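Side-chain contacts in Mgp-operon protein 3 (Mycoplasma pneumoniae, PDB 6RJ1), which is the membrane-associated surface protein P40/P90, which probably works with the adhesin P1 in attachment to host cells: residues A[694-699]-A[831-836]; A[801-804]-A[809-812]. All coordinates share one frame; numbering follows the deposited sequence.

Contact 1: A[694-699]-A[831-836]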
loop_
_atom_site.group_PDB
_atom_site.type_symbol
_atom_site.label_atom_id
_atom_site.label_comp_id
_atom_site.label_asym_id
_atom_site.label_seq_id
_atom_site.Cartn_x
_atom_site.Cartn_y
_atom_site.Cartn_z
ATOM N N LEU A 694 -7.818 3.510 -2.736
ATOM C CA LEU A 694 -7.812 2.062 -2.677
ATOM C C LEU A 694 -8.115 1.536 -4.078
ATOM O O LEU A 694 -9.053 1.979 -4.727
ATOM C CB LEU A 694 -8.798 1.493 -1.644
ATOM C CG LEU A 694 -8.644 -0.029 -1.381
ATOM C CD1 LEU A 694 -7.612 -0.314 -0.284
ATOM C CD2 LEU A 694 -9.971 -0.668 -1.061
ATOM N N VAL A 695 -7.278 0.625 -4.535
ATOM C CA VAL A 695 -7.336 -0.049 -5.822
ATOM C C VAL A 695 -7.680 -1.513 -5.507
ATOM O O VAL A 695 -7.082 -2.116 -4.613
ATOM C CB VAL A 695 -5.963 0.117 -6.539
ATOM C CG1 VAL A 695 -5.824 -0.812 -7.729
ATOM C CG2 VAL A 695 -5.741 1.563 -6.968
ATOM N N TYR A 696 -8.681 -2.058 -6.193
ATOM C CA TYR A 696 -9.137 -3.438 -5.987
ATOM C C TYR A 696 -9.615 -4.028 -7.306
ATOM O O TYR A 696 -9.887 -3.281 -8.249
ATOM C CB TYR A 696 -10.254 -3.499 -4.920
ATOM C CG TYR A 696 -11.506 -2.721 -5.283
ATOM C CD1 TYR A 696 -11.603 -1.354 -5.023
ATOM C CD2 TYR A 696 -12.594 -3.352 -5.880
ATOM C CE1 TYR A 696 -12.739 -0.629 -5.376
ATOM C CE2 TYR A 696 -13.741 -2.638 -6.225
ATOM C CZ TYR A 696 -13.805 -1.274 -5.980
ATOM O OH TYR A 696 -14.927 -0.556 -6.329
ATOM N N GLY A 697 -9.733 -5.348 -7.361
ATOM C CA GLY A 697 -10.213 -6.010 -8.563
ATOM C C GLY A 697 -10.132 -7.518 -8.562
ATOM O O GLY A 697 -9.564 -8.134 -7.653
ATOM N N ILE A 698 -10.743 -8.102 -9.601
ATOM C CA ILE A 698 -10.777 -9.527 -9.905
ATOM C C ILE A 698 -9.995 -9.728 -11.214
ATOM O O ILE A 698 -10.154 -8.938 -12.151
ATOM C CB ILE A 698 -12.233 -10.095 -9.935
ATOM C CG1 ILE A 698 -12.228 -11.637 -10.028
ATOM C CG2 ILE A 698 -13.136 -9.429 -11.025
ATOM C CD1 ILE A 698 -13.564 -12.301 -9.747
ATOM N N VAL A 699 -9.113 -10.737 -11.255
ATOM C CA VAL A 699 -8.272 -10.999 -12.418
ATOM C C VAL A 699 -8.314 -12.500 -12.782
ATOM O O VAL A 699 -8.178 -13.361 -11.908
ATOM C CB VAL A 699 -6.834 -10.394 -12.267
ATOM C CG1 VAL A 699 -6.455 -10.117 -10.811
ATOM C CG2 VAL A 699 -5.762 -11.208 -12.975
ATOM N N PRO A 831 -20.889 3.101 -6.352
ATOM C CA PRO A 831 -20.603 1.740 -6.831
ATOM C C PRO A 831 -20.987 0.702 -5.795
ATOM O O PRO A 831 -20.679 0.862 -4.608
ATOM C CB PRO A 831 -19.094 1.756 -7.106
ATOM C CG PRO A 831 -18.566 2.873 -6.287
ATOM C CD PRO A 831 -19.651 3.901 -6.260
ATOM N N ILE A 832 -21.723 -0.322 -6.242
ATOM C CA ILE A 832 -22.184 -1.392 -5.362
ATOM C C ILE A 832 -21.074 -2.459 -5.139
ATOM O O ILE A 832 -21.257 -3.354 -4.312
ATOM C CB ILE A 832 -23.557 -1.981 -5.795
ATOM C CG1 ILE A 832 -23.563 -2.488 -7.260
ATOM C CG2 ILE A 832 -24.687 -0.960 -5.533
ATOM C CD1 ILE A 832 -24.806 -3.376 -7.648
ATOM N N SER A 833 -19.905 -2.309 -5.826
ATOM C CA SER A 833 -18.728 -3.183 -5.738
ATOM C C SER A 833 -17.846 -2.841 -4.528
ATOM O O SER A 833 -17.018 -3.654 -4.117
ATOM C CB SER A 833 -17.899 -3.088 -7.017
ATOM O OG SER A 833 -17.360 -1.788 -7.191
ATOM N N PHE A 834 -18.004 -1.625 -3.985
ATOM C CA PHE A 834 -17.241 -1.145 -2.833
ATOM C C PHE A 834 -18.170 -0.691 -1.710
ATOM O O PHE A 834 -19.163 -0.002 -1.962
ATOM C CB PHE A 834 -16.315 0.010 -3.251
ATOM C CG PHE A 834 -15.455 0.596 -2.156
ATOM C CD1 PHE A 834 -15.917 1.648 -1.374
ATOM C CD2 PHE A 834 -14.168 0.126 -1.933
ATOM C CE1 PHE A 834 -15.119 2.195 -0.365
ATOM C CE2 PHE A 834 -13.367 0.691 -0.940
ATOM C CZ PHE A 834 -13.844 1.723 -0.167
ATOM N N SER A 835 -17.805 -1.048 -0.469
ATOM C CA SER A 835 -18.512 -0.672 0.754
ATOM C C SER A 835 -17.517 -0.491 1.909
ATOM O O SER A 835 -16.633 -1.329 2.101
ATOM C CB SER A 835 -19.569 -1.711 1.114
ATOM O OG SER A 835 -19.496 -2.089 2.481
ATOM N N TYR A 836 -17.668 0.600 2.672
ATOM C CA TYR A 836 -16.850 0.879 3.845
ATOM C C TYR A 836 -17.783 1.113 5.030
ATOM O O TYR A 836 -18.650 1.991 4.971
ATOM C CB TYR A 836 -15.893 2.063 3.602
ATOM C CG TYR A 836 -15.278 2.626 4.866
ATOM C CD1 TYR A 836 -14.165 2.028 5.452
ATOM C CD2 TYR A 836 -15.824 3.744 5.494
ATOM C CE1 TYR A 836 -13.604 2.536 6.623
ATOM C CE2 TYR A 836 -15.286 4.244 6.676
ATOM C CZ TYR A 836 -14.169 3.646 7.230
ATOM O OH TYR A 836 -13.645 4.150 8.393
#

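Contact 2: A[801-804]-A[809-812]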
loop_
_atom_site.group_PDB
_atom_site.type_symbol
_atom_site.label_atom_id
_atom_site.label_comp_id
_atom_site.label_asym_id
_atom_site.label_seq_id
_atom_site.Cartn_x
_atom_site.Cartn_y
_atom_site.Cartn_z
ATOM N N ALA A 801 -14.909 -10.193 -0.984
ATOM C CA ALA A 801 -13.612 -10.137 -0.330
ATOM C C ALA A 801 -13.690 -9.027 0.683
ATOM O O ALA A 801 -14.337 -8.005 0.437
ATOM C CB ALA A 801 -12.517 -9.850 -1.334
ATOM N N VAL A 802 -13.097 -9.241 1.848
ATOM C CA VAL A 802 -13.103 -8.194 2.861
ATOM C C VAL A 802 -11.683 -7.866 3.271
ATOM O O VAL A 802 -10.781 -8.686 3.097
ATOM C CB VAL A 802 -14.046 -8.429 4.084
ATOM C CG1 VAL A 802 -15.502 -8.645 3.665
ATOM C CG2 VAL A 802 -13.548 -9.555 4.975
ATOM N N LEU A 803 -11.487 -6.659 3.792
ATOM C CA LEU A 803 -10.199 -6.186 4.299
ATOM C C LEU A 803 -10.414 -5.119 5.364
ATOM O O LEU A 803 -11.446 -4.431 5.378
ATOM C CB LEU A 803 -9.253 -5.689 3.181
ATOM C CG LEU A 803 -9.611 -4.380 2.494
ATOM C CD1 LEU A 803 -8.398 -3.497 2.353
ATOM C CD2 LEU A 803 -10.297 -4.624 1.172
ATOM N N LEU A 804 -9.440 -5.000 6.259
ATOM C CA LEU A 804 -9.475 -4.029 7.338
ATOM C C LEU A 804 -8.616 -2.836 6.969
ATOM O O LEU A 804 -7.507 -2.994 6.435
ATOM C CB LEU A 804 -8.982 -4.694 8.636
ATOM C CG LEU A 804 -10.038 -5.136 9.675
ATOM C CD1 LEU A 804 -11.244 -5.835 9.046
ATOM C CD2 LEU A 804 -9.422 -6.039 10.704
ATOM N N VAL A 809 -14.129 -1.546 8.184
ATOM C CA VAL A 809 -14.025 -2.698 7.300
ATOM C C VAL A 809 -14.522 -2.345 5.894
ATOM O O VAL A 809 -15.531 -1.648 5.742
ATOM C CB VAL A 809 -14.722 -3.959 7.901
ATOM C CG1 VAL A 809 -16.230 -3.763 8.074
ATOM C CG2 VAL A 809 -14.425 -5.221 7.089
ATOM N N VAL A 810 -13.804 -2.828 4.872
ATOM C CA VAL A 810 -14.201 -2.620 3.482
ATOM C C VAL A 810 -14.534 -3.968 2.844
ATOM O O VAL A 810 -13.774 -4.934 2.962
ATOM C CB VAL A 810 -13.260 -1.722 2.623
ATOM C CG1 VAL A 810 -11.896 -1.548 3.259
ATOM C CG2 VAL A 810 -13.144 -2.193 1.174
ATOM N N ARG A 811 -15.717 -4.025 2.230
ATOM C CA ARG A 811 -16.226 -5.194 1.537
ATOM C C ARG A 811 -16.209 -4.933 0.036
ATOM O O ARG A 811 -16.641 -3.866 -0.427
ATOM C CB ARG A 811 -17.649 -5.529 2.007
ATOM C CG ARG A 811 -18.141 -6.864 1.476
ATOM C CD ARG A 811 -19.543 -7.163 1.918
ATOM N NE ARG A 811 -20.109 -8.251 1.134
ATOM C CZ ARG A 811 -21.340 -8.721 1.287
ATOM N NH1 ARG A 811 -22.151 -8.197 2.199
ATOM N NH2 ARG A 811 -21.768 -9.724 0.538
ATOM N N LEU A 812 -15.725 -5.924 -0.715
ATOM C CA LEU A 812 -15.643 -5.878 -2.170
ATOM C C LEU A 812 -16.575 -6.920 -2.757
ATOM O O LEU A 812 -16.438 -8.101 -2.462
ATOM C CB LEU A 812 -14.190 -6.037 -2.645
ATOM C CG LEU A 812 -13.173 -5.106 -1.969
ATOM C CD1 LEU A 812 -11.759 -5.510 -2.304
ATOM C CD2 LEU A 812 -13.448 -3.639 -2.287
#

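Contact 1: A[694-699]-A[831-836]
Tyr696 reaches from strand 693-699 to Ser833, in the loop just before strand 834-838, and to Phe834, the first residue of that strand, in a buried side-chain contact between two separate sheets of what is probably a beta-propeller-like domain. No backbone pairing links the segments: the closest CA atoms, those of Tyr696 and Phe834, are 9.0 Å apart, and side chains bridge the gap. The polar link is a hydrogen bond of 2.9 Å between Tyr696 OH and Ser833 OG, in which either hydroxyl could be the donor. OG lies at the edge of the tyrosine ring, near its plane. Tyr696 OH also lies 3.4 Å from Phe834 CB, beside the base of that side chain. The two rings meet obliquely, with centroids 5.8 Å apart and planes at 31°. Tyr696 CE1 comes to 3.8 Å from Phe834 CD2. Phe834 holds CG anti to its backbone N (chi1 -180°), which sends the ring toward strand 693-699. There the CD2 methyl of Leu694 meets the ring edge, 3.7 Å from Phe834 CE2. Strand 693-699 lies between strands 549-563 and 723-732, pairing through Val695 with Ala554 and through Tyr696 with Ala729. From strand 723-732 His731 stacks on the Phe834 ring, while Leu812 of strand 808-815 touches both Tyr696 and Phe834.

Contact 2: A[801-804]-A[809-812]
The antiparallel beta hairpin of strands 799-805 and 808-815 is tied together here by two pairs of backbone hydrogen bonds. Ala801 and Leu812 form one hydrogen-bonded pair, with Leu812 N to Ala801 O at 2.8 Å; Leu803 and Val810 form the other, with Val810 N to Leu803 O at 2.9 Å and nearly straight at the hydrogen (176°). On the sheet face bearing Leu803, Val810 and Leu812, Leu803 CG lies 3.7 Å from Val810 CG1, and Leu803 CD2 reaches diagonally to Leu812 CD1 at 3.9 Å. The other face carries Val802, Leu804, Val809 and Arg811. There Val809 CG2, anti to the backbone N, meets Leu804 CD1 at 3.8 Å, and Val802 CG1 lies 3.9 Å from Arg811 CG. The arginine chain runs extended beyond this methylene, taking its guanidinium to a salt bridge with Glu899 through NH2 and a hydrogen bond to Ala914 O through NH1. Arg811, the one charged side chain among these eight residues, thus divides its roles: its aliphatic stem packs on Val802, while its buried charge is probably offset, at least in part, by Glu899 further along the chain, with the like charge of Arg895 also near.

Overall arrangement
Contact 2 is nested within the chain loop closed by contact 1, and their centres lie about 9 Å apart. Strand 808-815 is their meeting place, pairing with strand 799-805 and with strand 834-838: Ser835 O probably accepts a hydrogen bond from Arg811 N at 2.9 Å. Side chains join the contacts as well. Phe834 CE2 packs 3.6 Å from Val810 CG2, and Tyr696 CB lies 3.6 Å from Leu812 CD1. The hairpin face carrying Val810 and Leu812 therefore looks into the same buried layer as contact 1, between two sheets, whereas Arg811 points from the other face toward Glu899.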